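Local coordinates for protein sortase B (Streptococcus pyogenes, PDB 3PSQ) that is a class B sortase involved in pilus assembly, probably acting as a cysteine transpeptidase that links pilin subunits, at residues I92-H95 against H96-N100. Residues are numbered along the deposited sequence; the frame is centred on the assembly and turned at random.
With ZN (zinc ion), chain L; ZN (zinc ion), chain R; ACY (acetic acid), chain H.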
# COMPACT_ATOMS: atom_id res chain seq x y z
N ILE A 92 -1.94 -0.39 -2.44
CA ILE A 92 -0.62 -0.14 -3.01
C ILE A 92 0.20 -1.44 -2.88
O ILE A 92 0.37 -2.01 -1.80
CB ILE A 92 0.09 1.04 -2.32
CG1 ILE A 92 -0.73 2.32 -2.51
CG2 ILE A 92 1.53 1.18 -2.87
CD1 ILE A 92 -0.15 3.59 -1.88
N TYR A 93 0.65 -1.93 -4.02
CA TYR A 93 1.19 -3.27 -4.13
C TYR A 93 2.57 -3.23 -4.81
O TYR A 93 2.90 -2.27 -5.53
CB TYR A 93 0.19 -4.15 -4.95
CG TYR A 93 0.48 -5.62 -4.88
CD1 TYR A 93 0.09 -6.37 -3.79
CD2 TYR A 93 1.21 -6.24 -5.91
CE1 TYR A 93 0.40 -7.72 -3.68
CE2 TYR A 93 1.52 -7.59 -5.82
CZ TYR A 93 1.11 -8.34 -4.72
OH TYR A 93 1.41 -9.69 -4.63
N ALA A 94 3.38 -4.25 -4.52
CA ALA A 94 4.63 -4.50 -5.28
C ALA A 94 4.70 -5.98 -5.61
O ALA A 94 4.40 -6.80 -4.76
CB ALA A 94 5.90 -4.04 -4.51
N HIS A 95 5.03 -6.30 -6.86
CA HIS A 95 5.31 -7.68 -7.23
C HIS A 95 6.62 -8.16 -6.59
O HIS A 95 7.32 -7.40 -5.90
CB HIS A 95 5.35 -7.82 -8.76
CG HIS A 95 4.00 -7.80 -9.39
ND1 HIS A 95 3.19 -8.92 -9.47
CD2 HIS A 95 3.29 -6.79 -9.95
CE1 HIS A 95 2.06 -8.60 -10.05
NE2 HIS A 95 2.08 -7.31 -10.33
N HIS A 96 6.94 -9.42 -6.81
CA HIS A 96 8.05 -10.04 -6.09
C HIS A 96 9.35 -9.24 -6.09
O HIS A 96 9.93 -9.01 -5.02
CB HIS A 96 8.28 -11.47 -6.61
CG HIS A 96 9.59 -12.08 -6.20
ND1 HIS A 96 9.79 -12.68 -4.98
CD2 HIS A 96 10.76 -12.23 -6.88
CE1 HIS A 96 11.02 -13.17 -4.91
NE2 HIS A 96 11.63 -12.90 -6.05
N MET A 97 9.85 -8.85 -7.26
CA MET A 97 11.11 -8.12 -7.30
C MET A 97 11.04 -6.74 -6.62
O MET A 97 11.85 -6.46 -5.71
CB MET A 97 11.71 -7.99 -8.72
CG MET A 97 12.20 -9.33 -9.33
SD MET A 97 13.57 -10.13 -8.41
CE MET A 97 14.46 -8.66 -7.78
N ALA A 98 10.11 -5.87 -7.07
CA ALA A 98 9.92 -4.57 -6.47
C ALA A 98 9.62 -4.64 -4.97
O ALA A 98 9.97 -3.74 -4.22
CB ALA A 98 8.83 -3.79 -7.17
N GLY A 99 8.97 -5.71 -4.53
CA GLY A 99 8.65 -5.85 -3.14
C GLY A 99 9.92 -6.10 -2.34
O GLY A 99 10.15 -5.44 -1.30
N ASN A 100 10.73 -7.07 -2.79
CA ASN A 100 12.04 -7.31 -2.20
C ASN A 100 12.94 -6.07 -2.27
O ASN A 100 13.62 -5.77 -1.32
CB ASN A 100 12.74 -8.50 -2.87
CG ASN A 100 12.37 -9.84 -2.23
OD1 ASN A 100 13.01 -10.28 -1.28
ND2 ASN A 100 11.32 -10.49 -2.75
ZN ZN L . 8.33 -12.92 -3.56
ZN ZN R . 3.61 -10.81 -9.33
C ACY H . 3.69 -11.01 -6.60
O ACY H . 2.47 -10.65 -6.68
OXT ACY H . 4.41 -11.16 -7.62
CH3 ACY H . 4.33 -11.19 -5.25
O HOH W 1 6.86 -14.28 -4.63
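The hydrogen bond from Gly99 N to His95 O (2.7 Å) closes the first turn of helix 96-102, where strand 89-93 of the sortase fold gives way to that helix with His95 at its N-cap. Here the principle that an N-cap residue ties down the first turn through its own carbonyl is worked out in the first of two successive histidines, each of which binds a different zinc ion. One residue earlier, Ala94 CB packs on Ala98 CB at 4.0 Å and against Gly99 N. His95, the predicted proton donor/acceptor, can be followed outward. Its CB lies 3.0 Å from His96 N; CG is anti to the carbonyl carbon and beside the backbone N (chi1 -75°), a rotation that carries the ring away from the helix, with Tyr93 CE2 over one face. ND1 binds a zinc ion at 1.9 Å, while NE2 is hydrogen-bonded to Asn57 O. An acetic acid molecule, probably from the crystallisation liquor, links the groups: OXT binds the same zinc and accepts from His96 N, and O accepts a very short hydrogen bond from Tyr93 OH (2.5 Å), in the plane of the phenol ring. His96 binds a second zinc with Cys190, the predicted nucleophile, and Asp192. Asn100 ND2, also bonded to Asp192 OD2, donates nearly straight (171°) to His96 O from above the carbonyl plane, on the face opposite Asn100 N.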